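Endoglucanase A (Clostridium cellulolyticum, PDB 1EDG) hydrolyses internal beta-1,4-glucosidic bonds of cellulose as an endoglucanase, its catalytic domain belonging to glycoside hydrolase family 5. Local coordinates at residues 133-138 and 193-198; 216-221 and 246-251; 287-292 and 328-333; 317-322 and 362-367. All coordinates share one frame; numbering follows the deposited sequence.

Interaction 1. Residues 133-138 and 193-198; sequences PSSQYM and INCINQ
A bend of loop 133-138, with a short 3-10 turn at 135-136, lies against helical residues 193-198, and the two backbones come closest at Pro133 and Cys195, with CA atoms 5.5 Å apart. No hydrogen bond joins the two segments. Cys195 carries the contact. Its SG is anti to the carbonyl carbon (chi1 -75°) and projects against the Ser134-Ser135 peptide. There SG lies 3.4 Å from Ser135 N and packs on the carbonyl carbon of Ser134. Met138, at the start of helix 138-155, closes in as well. Its chain is bent at chi2 and chi3, which brings CE to 3.5 Å from Cys195 CB, while its CG and SD lie alongside the cysteine sulfur. Pro133 covers the other end. Its CB meets Ile196 CG1 at 3.8 Å, and its backbone carbon rests on Cys195 CB. The packing is therefore apolar, with the thiol set among backbone atoms and a methionine methyl. Polar links lie just beside it: Ser135 OG bonds to Asp191 OD1, and Pro133 O bonds to Ser192 OG. Both partners belong to helix 187-209. The contact thus fastens the loop that follows barrel strand 116-120 and leads into helix 138-155 onto helix 187-209.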
# COMPACT_ATOMS: atom_id res chain seq x y z
N PRO A 133 -17.39 5.34 -4.86
CA PRO A 133 -17.58 4.43 -5.99
C PRO A 133 -18.96 3.82 -6.24
O PRO A 133 -19.15 2.62 -6.05
CB PRO A 133 -16.52 3.36 -5.73
CG PRO A 133 -16.56 3.24 -4.25
CD PRO A 133 -16.60 4.69 -3.80
N SER A 134 -19.91 4.66 -6.64
CA SER A 134 -21.26 4.20 -6.98
C SER A 134 -21.76 5.17 -8.05
O SER A 134 -21.32 6.32 -8.10
CB SER A 134 -22.19 4.17 -5.75
OG SER A 134 -22.63 5.46 -5.38
N SER A 135 -22.63 4.69 -8.93
CA SER A 135 -23.14 5.51 -10.02
C SER A 135 -23.75 6.86 -9.64
O SER A 135 -23.52 7.86 -10.33
CB SER A 135 -24.13 4.71 -10.87
OG SER A 135 -23.45 3.71 -11.60
N GLN A 136 -24.47 6.92 -8.53
CA GLN A 136 -25.08 8.18 -8.11
C GLN A 136 -24.03 9.25 -7.82
O GLN A 136 -24.29 10.45 -7.99
CB GLN A 136 -25.98 7.99 -6.89
CG GLN A 136 -26.76 9.25 -6.53
CD GLN A 136 -27.74 9.05 -5.40
OE1 GLN A 136 -27.45 8.36 -4.42
NE2 GLN A 136 -28.91 9.67 -5.51
N TYR A 137 -22.83 8.82 -7.46
CA TYR A 137 -21.76 9.76 -7.13
C TYR A 137 -20.64 9.89 -8.15
O TYR A 137 -19.61 10.49 -7.85
CB TYR A 137 -21.20 9.42 -5.75
CG TYR A 137 -22.22 9.59 -4.65
CD1 TYR A 137 -22.47 10.85 -4.10
CD2 TYR A 137 -22.95 8.51 -4.19
CE1 TYR A 137 -23.44 11.03 -3.12
CE2 TYR A 137 -23.93 8.67 -3.21
CZ TYR A 137 -24.16 9.93 -2.68
OH TYR A 137 -25.14 10.10 -1.72
N MET A 138 -20.86 9.42 -9.37
CA MET A 138 -19.82 9.49 -10.40
C MET A 138 -19.38 10.89 -10.79
O MET A 138 -18.20 11.12 -11.04
CB MET A 138 -20.21 8.69 -11.64
CG MET A 138 -19.80 7.22 -11.60
SD MET A 138 -18.00 6.95 -11.42
CE MET A 138 -17.91 6.66 -9.65
N ILE A 193 -17.67 -1.92 -8.68
CA ILE A 193 -16.51 -2.43 -9.42
C ILE A 193 -16.38 -1.71 -10.76
O ILE A 193 -15.28 -1.34 -11.18
CB ILE A 193 -16.64 -3.95 -9.64
CG1 ILE A 193 -16.44 -4.69 -8.31
CG2 ILE A 193 -15.66 -4.44 -10.71
CD1 ILE A 193 -16.70 -6.18 -8.37
N ASN A 194 -17.51 -1.51 -11.44
CA ASN A 194 -17.50 -0.82 -12.73
C ASN A 194 -17.08 0.64 -12.53
O ASN A 194 -16.28 1.17 -13.30
CB ASN A 194 -18.87 -0.91 -13.40
CG ASN A 194 -19.27 -2.34 -13.73
OD1 ASN A 194 -18.41 -3.20 -13.99
ND2 ASN A 194 -20.57 -2.61 -13.74
N CYS A 195 -17.58 1.26 -11.47
CA CYS A 195 -17.23 2.64 -11.15
C CYS A 195 -15.73 2.76 -10.86
O CYS A 195 -15.09 3.73 -11.24
CB CYS A 195 -18.04 3.15 -9.96
SG CYS A 195 -19.78 3.53 -10.33
N ILE A 196 -15.19 1.76 -10.16
CA ILE A 196 -13.76 1.74 -9.83
C ILE A 196 -12.94 1.62 -11.11
O ILE A 196 -11.91 2.29 -11.27
CB ILE A 196 -13.44 0.61 -8.81
CG1 ILE A 196 -14.08 0.96 -7.46
CG2 ILE A 196 -11.93 0.41 -8.69
CD1 ILE A 196 -14.03 -0.16 -6.44
N ASN A 197 -13.41 0.81 -12.06
CA ASN A 197 -12.72 0.67 -13.34
C ASN A 197 -12.66 2.03 -14.03
O ASN A 197 -11.62 2.43 -14.57
CB ASN A 197 -13.44 -0.35 -14.26
CG ASN A 197 -13.23 -1.79 -13.83
OD1 ASN A 197 -12.23 -2.13 -13.19
ND2 ASN A 197 -14.17 -2.66 -14.20
N GLN A 198 -13.77 2.77 -13.98
CA GLN A 198 -13.85 4.10 -14.59
C GLN A 198 -12.93 5.11 -13.90
O GLN A 198 -12.21 5.86 -14.56
CB GLN A 198 -15.30 4.61 -14.59
CG GLN A 198 -16.26 3.77 -15.45
CD GLN A 198 -17.72 4.22 -15.35
OE1 GLN A 198 -18.60 3.45 -14.94
NE2 GLN A 198 -17.98 5.47 -15.72

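Interaction 2. Residues 216-221 and 246-251; sequences SRYLMC and NNKIIV
Three backbone hydrogen bonds join segments 216-221 and 246-251 in parallel register. Leu219 N donates to Lys248 O, Ile250 N to Leu219 O at 2.8 Å, and Cys221 N to Ile250 O. Each runs nearly along the C=O axis, and the middle one is almost straight, at 177°. CA-H...O contacts fill in between them, the shortest being Met220 CA to Ile250 O at 3.2 Å. Apolar contacts lie on both faces of the sheet. Met220 CG meets Ile250 CB at 3.8 Å on one face; Leu219 and Cys221 meet Ile249 on the other. Just before the strands, the bend at chi2 (-63°) of Lys248 lays CD over the Tyr218 ring, 3.6 Å from its centroid, a CH-pi contact over the face. The bend at chi4 then turns NZ toward a water. Ile250 CD1 packs against Tyr218 CB and CD2. The water ties the polar ends together. It bonds to Tyr218 OH at 2.8 Å, donates to Asn247 O and accepts from Lys248 NZ, so the ammonium and the phenol share it. The Tyr218 ring also stacks with Phe25. Strands 219-222 and 249-254, linked through helix 228-232, are adjacent staves of the eight-stranded parallel TIM barrel, and their short segments cross at -36°.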
# COMPACT_ATOMS: atom_id res chain seq x y z
N SER A 216 5.53 8.63 -18.57
CA SER A 216 6.16 7.32 -18.52
C SER A 216 6.33 6.65 -17.15
O SER A 216 6.81 5.52 -17.09
CB SER A 216 7.52 7.39 -19.22
OG SER A 216 8.36 8.36 -18.62
N ARG A 217 5.93 7.31 -16.07
CA ARG A 217 6.10 6.71 -14.75
C ARG A 217 5.13 5.56 -14.49
O ARG A 217 4.12 5.42 -15.19
CB ARG A 217 6.01 7.77 -13.64
CG ARG A 217 4.62 8.14 -13.17
CD ARG A 217 4.65 9.06 -11.94
NE ARG A 217 5.10 10.42 -12.28
CZ ARG A 217 6.33 10.87 -12.10
NH1 ARG A 217 7.28 10.10 -11.58
NH2 ARG A 217 6.65 12.10 -12.51
N TYR A 218 5.46 4.70 -13.54
CA TYR A 218 4.60 3.58 -13.19
C TYR A 218 3.42 4.07 -12.34
O TYR A 218 3.59 4.97 -11.50
CB TYR A 218 5.38 2.51 -12.41
CG TYR A 218 6.29 1.68 -13.29
CD1 TYR A 218 7.57 2.11 -13.61
CD2 TYR A 218 5.85 0.46 -13.80
CE1 TYR A 218 8.40 1.35 -14.44
CE2 TYR A 218 6.66 -0.31 -14.62
CZ TYR A 218 7.93 0.14 -14.94
OH TYR A 218 8.73 -0.62 -15.75
N LEU A 219 2.24 3.51 -12.58
CA LEU A 219 1.03 3.87 -11.86
C LEU A 219 0.43 2.61 -11.24
O LEU A 219 0.50 1.54 -11.83
CB LEU A 219 0.02 4.51 -12.83
CG LEU A 219 0.51 5.71 -13.65
CD1 LEU A 219 -0.58 6.19 -14.60
CD2 LEU A 219 0.94 6.85 -12.72
N MET A 220 -0.16 2.73 -10.06
CA MET A 220 -0.77 1.59 -9.38
C MET A 220 -2.29 1.72 -9.33
O MET A 220 -2.83 2.80 -9.06
CB MET A 220 -0.23 1.46 -7.95
CG MET A 220 1.20 0.96 -7.87
SD MET A 220 1.92 1.17 -6.21
CE MET A 220 0.91 0.04 -5.23
N CYS A 221 -2.98 0.60 -9.56
CA CYS A 221 -4.43 0.56 -9.56
C CYS A 221 -4.97 -0.64 -8.79
O CYS A 221 -4.55 -1.78 -9.02
CB CYS A 221 -4.96 0.49 -10.99
SG CYS A 221 -4.50 1.88 -12.03
N ASN A 246 4.29 0.65 -22.49
CA ASN A 246 4.09 -0.78 -22.47
C ASN A 246 4.31 -1.31 -21.06
O ASN A 246 5.36 -1.08 -20.47
CB ASN A 246 5.05 -1.47 -23.45
CG ASN A 246 4.86 -2.97 -23.49
OD1 ASN A 246 3.75 -3.47 -23.66
ND2 ASN A 246 5.95 -3.71 -23.31
N ASN A 247 3.26 -1.91 -20.51
CA ASN A 247 3.32 -2.52 -19.18
C ASN A 247 3.74 -1.55 -18.07
O ASN A 247 4.62 -1.87 -17.26
CB ASN A 247 4.27 -3.72 -19.24
CG ASN A 247 4.04 -4.72 -18.13
OD1 ASN A 247 2.92 -4.90 -17.66
ND2 ASN A 247 5.10 -5.42 -17.74
N LYS A 248 3.13 -0.37 -18.03
CA LYS A 248 3.46 0.63 -17.00
C LYS A 248 2.42 0.72 -15.88
O LYS A 248 2.47 1.63 -15.05
CB LYS A 248 3.66 2.01 -17.63
CG LYS A 248 4.97 2.17 -18.38
CD LYS A 248 6.15 2.01 -17.44
CE LYS A 248 7.46 2.24 -18.14
NZ LYS A 248 7.74 1.16 -19.12
N ILE A 249 1.46 -0.21 -15.86
CA ILE A 249 0.42 -0.22 -14.84
C ILE A 249 0.64 -1.40 -13.90
O ILE A 249 0.75 -2.55 -14.33
CB ILE A 249 -1.02 -0.30 -15.45
CG1 ILE A 249 -1.25 0.81 -16.48
CG2 ILE A 249 -2.07 -0.23 -14.34
CD1 ILE A 249 -1.11 2.21 -15.94
N ILE A 250 0.70 -1.10 -12.60
CA ILE A 250 0.92 -2.10 -11.56
C ILE A 250 -0.37 -2.36 -10.78
O ILE A 250 -1.07 -1.41 -10.40
CB ILE A 250 2.01 -1.60 -10.56
CG1 ILE A 250 3.31 -1.30 -11.30
CG2 ILE A 250 2.24 -2.64 -9.46
CD1 ILE A 250 4.34 -0.61 -10.43
N VAL A 251 -0.69 -3.63 -10.54
CA VAL A 251 -1.88 -3.98 -9.78
C VAL A 251 -1.55 -3.86 -8.29
O VAL A 251 -0.51 -4.34 -7.83
CB VAL A 251 -2.33 -5.44 -10.08
CG1 VAL A 251 -3.59 -5.78 -9.31
CG2 VAL A 251 -2.53 -5.63 -11.57
O HOH W 1 7.48 -1.82 -17.99

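Interaction 3. Residues 287-292 and 328-333; sequences WFMDNI and AQAKAR
A salt bridge dominates the polar side of this helix pair. Arg333 grips Asp290 side-on, with NE and NH2 both directed at the single oxygen OD1. The NH2-OD1 distance is 2.9 Å and the NE-OD1 distance 3.0 Å. OD1 lies in the guanidinium plane, but the two nitrogens meet it from above the carboxylate plane. The two flat groups are accordingly turned 39° apart, and the bonds are bent, with N-H...O angles of 147° and 148°.

The remaining guanidinium nitrogen is held within its own segment. Arg333 NH1 donates to Gln329 O at 2.8 Å, from above the carbonyl plane. It also donates to Gln329 OE1 at 2.8 Å, this time in the plane of the amide. The bend at chi2 of Gln329 carries OE1 back toward the arginine. Four bonds thus fix the rotation of the guanidinium, and the nearby carboxylate probably stabilises its charge.

In the TIM barrel, helices 279-297 and 316-332 belong to the outer layer and flank strand 303-308 in chain order. Arg333 follows the second of them, and its backbone O bonds to Thr297 OG1 near the end of the first.

Apolar packing completes the contact. Met289 points at the other helix with its chain extended beyond CG. Its SD lies 3.8 Å from Gln329 CB and also close to Ala330 N, while CE meets Ala330 CB at 4.1 Å. Arg333 is extended from CG to NE, so its CD runs alongside Met289 CB at 3.7 Å. Tyr326 also packs on Met289, and Thr286 and Tyr293 touch Arg333.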
# COMPACT_ATOMS: atom_id res chain seq x y z
N TRP A 287 -2.91 -19.17 -0.90
CA TRP A 287 -4.06 -19.20 -1.81
C TRP A 287 -4.18 -17.97 -2.69
O TRP A 287 -4.24 -18.09 -3.92
CB TRP A 287 -5.38 -19.46 -1.06
CG TRP A 287 -5.96 -18.25 -0.38
CD1 TRP A 287 -5.70 -17.81 0.89
CD2 TRP A 287 -6.87 -17.29 -0.96
NE1 TRP A 287 -6.37 -16.63 1.13
CE2 TRP A 287 -7.09 -16.29 0.01
CE3 TRP A 287 -7.49 -17.17 -2.21
CZ2 TRP A 287 -7.93 -15.18 -0.23
CZ3 TRP A 287 -8.32 -16.07 -2.45
CH2 TRP A 287 -8.53 -15.09 -1.46
N PHE A 288 -4.16 -16.78 -2.09
CA PHE A 288 -4.30 -15.57 -2.88
C PHE A 288 -3.06 -15.27 -3.72
O PHE A 288 -3.16 -14.68 -4.80
CB PHE A 288 -4.70 -14.37 -2.01
CG PHE A 288 -3.58 -13.79 -1.18
CD1 PHE A 288 -3.30 -14.30 0.08
CD2 PHE A 288 -2.81 -12.74 -1.68
CE1 PHE A 288 -2.26 -13.77 0.84
CE2 PHE A 288 -1.77 -12.21 -0.92
CZ PHE A 288 -1.50 -12.72 0.34
N MET A 289 -1.89 -15.70 -3.24
CA MET A 289 -0.65 -15.49 -3.97
C MET A 289 -0.65 -16.32 -5.25
O MET A 289 -0.15 -15.86 -6.28
CB MET A 289 0.56 -15.84 -3.11
CG MET A 289 0.70 -14.92 -1.91
SD MET A 289 2.28 -15.08 -1.12
CE MET A 289 2.08 -13.91 0.29
N ASP A 290 -1.20 -17.52 -5.19
CA ASP A 290 -1.28 -18.38 -6.37
C ASP A 290 -2.22 -17.76 -7.39
O ASP A 290 -1.95 -17.78 -8.59
CB ASP A 290 -1.73 -19.80 -6.00
CG ASP A 290 -0.62 -20.63 -5.38
OD1 ASP A 290 0.57 -20.36 -5.66
OD2 ASP A 290 -0.93 -21.55 -4.60
N ASN A 291 -3.32 -17.19 -6.92
CA ASN A 291 -4.28 -16.52 -7.81
C ASN A 291 -3.58 -15.37 -8.52
O ASN A 291 -3.72 -15.20 -9.73
CB ASN A 291 -5.47 -15.97 -7.02
CG ASN A 291 -6.40 -17.05 -6.53
OD1 ASN A 291 -6.27 -18.22 -6.92
ND2 ASN A 291 -7.34 -16.69 -5.67
N ILE A 292 -2.81 -14.60 -7.76
CA ILE A 292 -2.07 -13.47 -8.31
C ILE A 292 -1.01 -13.93 -9.31
O ILE A 292 -0.85 -13.32 -10.38
CB ILE A 292 -1.42 -12.64 -7.17
CG1 ILE A 292 -2.51 -11.94 -6.35
CG2 ILE A 292 -0.44 -11.62 -7.75
CD1 ILE A 292 -1.99 -11.28 -5.10
N ALA A 328 8.80 -14.70 1.74
CA ALA A 328 9.45 -15.71 0.91
C ALA A 328 8.51 -16.23 -0.18
O ALA A 328 8.90 -16.36 -1.34
CB ALA A 328 9.95 -16.86 1.77
N GLN A 329 7.26 -16.52 0.19
CA GLN A 329 6.27 -17.02 -0.76
C GLN A 329 5.94 -15.96 -1.82
O GLN A 329 5.74 -16.29 -2.99
CB GLN A 329 5.00 -17.47 -0.03
CG GLN A 329 5.19 -18.71 0.85
CD GLN A 329 5.48 -19.98 0.05
OE1 GLN A 329 5.28 -20.04 -1.16
NE2 GLN A 329 5.95 -21.01 0.74
N ALA A 330 5.90 -14.70 -1.41
CA ALA A 330 5.61 -13.62 -2.36
C ALA A 330 6.79 -13.46 -3.34
O ALA A 330 6.59 -13.34 -4.55
CB ALA A 330 5.35 -12.30 -1.62
N LYS A 331 8.01 -13.49 -2.81
CA LYS A 331 9.21 -13.35 -3.63
C LYS A 331 9.30 -14.44 -4.70
O LYS A 331 9.66 -14.17 -5.85
CB LYS A 331 10.46 -13.34 -2.73
CG LYS A 331 11.78 -13.04 -3.43
CD LYS A 331 12.44 -14.32 -3.89
CE LYS A 331 13.79 -14.08 -4.52
NZ LYS A 331 14.31 -15.35 -5.10
N ALA A 332 8.94 -15.66 -4.32
CA ALA A 332 8.97 -16.80 -5.25
C ALA A 332 8.03 -16.59 -6.44
O ALA A 332 8.19 -17.21 -7.48
CB ALA A 332 8.60 -18.09 -4.51
N ARG A 333 7.04 -15.71 -6.27
CA ARG A 333 6.07 -15.42 -7.32
C ARG A 333 6.26 -14.01 -7.92
O ARG A 333 5.38 -13.50 -8.61
CB ARG A 333 4.64 -15.59 -6.79
CG ARG A 333 4.31 -17.02 -6.37
CD ARG A 333 3.12 -17.03 -5.43
NE ARG A 333 2.70 -18.37 -5.02
CZ ARG A 333 3.30 -19.11 -4.08
NH1 ARG A 333 4.37 -18.64 -3.45
NH2 ARG A 333 2.82 -20.31 -3.77

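Interaction 4. Residues 317-322 and 362-367; sequences KTRVEY and FKFPEI
Helical residues 317-322 meet the turn into helix 365-374, and the backbones come close at Val320 and Ile367, with CA atoms only 4.4 Å apart. Phe364 occupies the N-cap position of that second helix. No hydrogen bond crosses between the segments. Arg319 and Phe364 form a cation-pi pair. Arg319 CZ lies 4.6 Å from the ring centroid, 4° off the ring normal. The guanidinium stands nearly upright on the ring, its plane turned 80° from it. NH2 therefore points into the ring, 3.3 Å above the plane and over its centre. The bend at chi3 of Arg319 helps to place the group there. In this TIM-barrel enzyme the contact joins helix 316-332, which lies between barrel strands 303-308 and 336-339 in sequence, to the C-terminal helix. Ile367 supports the arginine from another direction, with CD1 over the guanidinium face, 3.7 Å from Arg319 CZ. Ala310 O binds Arg319 NH1, and Asp312 makes a long, weak ion pair with NH2. One residue on from the arginine, Val320 CG2 packs against two neighbouring side chains of the second helix. It touches Ile367 CG1 at 3.7 Å and Glu366 CB at 3.8 Å. Glu366 turns its carboxylate to the backbone N of Asp3.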
# COMPACT_ATOMS: atom_id res chain seq x y z
N LYS A 317 7.83 -15.05 18.26
CA LYS A 317 8.24 -16.18 17.42
C LYS A 317 7.28 -16.46 16.28
O LYS A 317 7.69 -16.59 15.12
CB LYS A 317 8.45 -17.44 18.27
CG LYS A 317 8.98 -18.64 17.48
CD LYS A 317 9.31 -19.80 18.41
CE LYS A 317 9.79 -21.03 17.65
NZ LYS A 317 8.67 -21.77 16.99
N THR A 318 5.99 -16.55 16.60
CA THR A 318 4.97 -16.83 15.60
C THR A 318 4.93 -15.73 14.53
O THR A 318 4.80 -16.03 13.34
CB THR A 318 3.58 -16.99 16.25
OG1 THR A 318 3.65 -18.00 17.26
CG2 THR A 318 2.54 -17.40 15.21
N ARG A 319 5.10 -14.48 14.94
CA ARG A 319 5.10 -13.38 13.98
C ARG A 319 6.36 -13.37 13.11
O ARG A 319 6.30 -13.02 11.93
CB ARG A 319 4.90 -12.02 14.67
CG ARG A 319 3.49 -11.83 15.24
CD ARG A 319 3.12 -10.35 15.45
NE ARG A 319 4.00 -9.67 16.41
CZ ARG A 319 4.29 -8.37 16.37
NH1 ARG A 319 3.78 -7.60 15.43
NH2 ARG A 319 5.11 -7.85 17.27
N VAL A 320 7.50 -13.78 13.67
CA VAL A 320 8.74 -13.85 12.89
C VAL A 320 8.56 -14.92 11.80
O VAL A 320 8.88 -14.69 10.63
CB VAL A 320 9.96 -14.21 13.77
CG1 VAL A 320 11.19 -14.44 12.89
CG2 VAL A 320 10.24 -13.08 14.76
N GLU A 321 8.03 -16.07 12.20
CA GLU A 321 7.80 -17.18 11.27
C GLU A 321 6.78 -16.81 10.18
O GLU A 321 7.03 -17.04 8.99
CB GLU A 321 7.37 -18.43 12.04
CG GLU A 321 8.49 -19.01 12.91
CD GLU A 321 8.01 -20.06 13.89
OE1 GLU A 321 6.84 -19.99 14.34
OE2 GLU A 321 8.81 -20.96 14.23
N TYR A 322 5.67 -16.20 10.59
CA TYR A 322 4.63 -15.79 9.65
C TYR A 322 5.14 -14.76 8.64
O TYR A 322 4.97 -14.95 7.43
CB TYR A 322 3.41 -15.24 10.41
CG TYR A 322 2.38 -14.53 9.55
CD1 TYR A 322 1.43 -15.25 8.81
CD2 TYR A 322 2.35 -13.13 9.47
CE1 TYR A 322 0.48 -14.59 8.02
CE2 TYR A 322 1.41 -12.47 8.69
CZ TYR A 322 0.49 -13.19 7.96
OH TYR A 322 -0.44 -12.51 7.20
N PHE A 362 13.97 -0.18 15.41
CA PHE A 362 12.91 -1.17 15.39
C PHE A 362 12.73 -1.90 16.72
O PHE A 362 13.71 -2.34 17.34
CB PHE A 362 13.14 -2.17 14.25
CG PHE A 362 13.03 -1.57 12.88
CD1 PHE A 362 14.12 -0.94 12.29
CD2 PHE A 362 11.83 -1.63 12.18
CE1 PHE A 362 14.01 -0.38 11.01
CE2 PHE A 362 11.72 -1.07 10.90
CZ PHE A 362 12.81 -0.45 10.32
N LYS A 363 11.48 -2.03 17.14
CA LYS A 363 11.14 -2.69 18.40
C LYS A 363 11.09 -4.22 18.33
O LYS A 363 11.29 -4.90 19.34
CB LYS A 363 9.83 -2.13 18.94
CG LYS A 363 9.99 -0.81 19.66
CD LYS A 363 10.57 -1.02 21.05
CE LYS A 363 11.04 0.29 21.69
NZ LYS A 363 12.32 0.78 21.09
N PHE A 364 10.79 -4.76 17.15
CA PHE A 364 10.73 -6.22 16.97
C PHE A 364 11.64 -6.49 15.78
O PHE A 364 11.20 -6.98 14.75
CB PHE A 364 9.30 -6.65 16.64
CG PHE A 364 8.27 -6.19 17.64
CD1 PHE A 364 8.12 -6.86 18.86
CD2 PHE A 364 7.47 -5.09 17.37
CE1 PHE A 364 7.17 -6.43 19.79
CE2 PHE A 364 6.52 -4.66 18.30
CZ PHE A 364 6.37 -5.32 19.51
N PRO A 365 12.96 -6.24 15.95
CA PRO A 365 13.94 -6.44 14.88
C PRO A 365 13.99 -7.80 14.21
O PRO A 365 14.26 -7.88 13.01
CB PRO A 365 15.26 -6.04 15.55
CG PRO A 365 15.06 -6.44 16.97
CD PRO A 365 13.64 -5.98 17.24
N GLU A 366 13.72 -8.88 14.95
CA GLU A 366 13.76 -10.22 14.38
C GLU A 366 12.74 -10.37 13.24
O GLU A 366 13.02 -11.03 12.24
CB GLU A 366 13.49 -11.29 15.44
CG GLU A 366 14.54 -11.38 16.54
CD GLU A 366 14.21 -10.54 17.76
OE1 GLU A 366 13.39 -9.59 17.66
OE2 GLU A 366 14.76 -10.83 18.84
N ILE A 367 11.58 -9.75 13.39
CA ILE A 367 10.54 -9.82 12.36
C ILE A 367 11.05 -9.15 11.09
O ILE A 367 11.01 -9.73 10.01
CB ILE A 367 9.23 -9.11 12.80
CG1 ILE A 367 8.58 -9.86 13.97
CG2 ILE A 367 8.26 -9.00 11.62
CD1 ILE A 367 7.38 -9.13 14.58

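In the fold
Interactions 1, 2 and 3 follow one another in series along the chain, while interactions 3 and 4 cross, with their segments alternating. Interaction 2 lies within the barrel wall itself; the other three involve the helices and loops around it. Helix 187-209 of interaction 1 leads in the chain to strand 219-222 of interaction 2, and their centres are about 21 Å apart. Interactions 3 and 4 share helix 316-332, with centres about 20 Å apart and nearest atoms about 7 Å apart. Interactions 1 and 4 lie on opposite sides of the chain's centre, about 40 Å between centres. Together they sample the strand-to-strand, loop-to-helix and helix-to-helix packing of one TIM-barrel catalytic domain, out to its C-terminal helix.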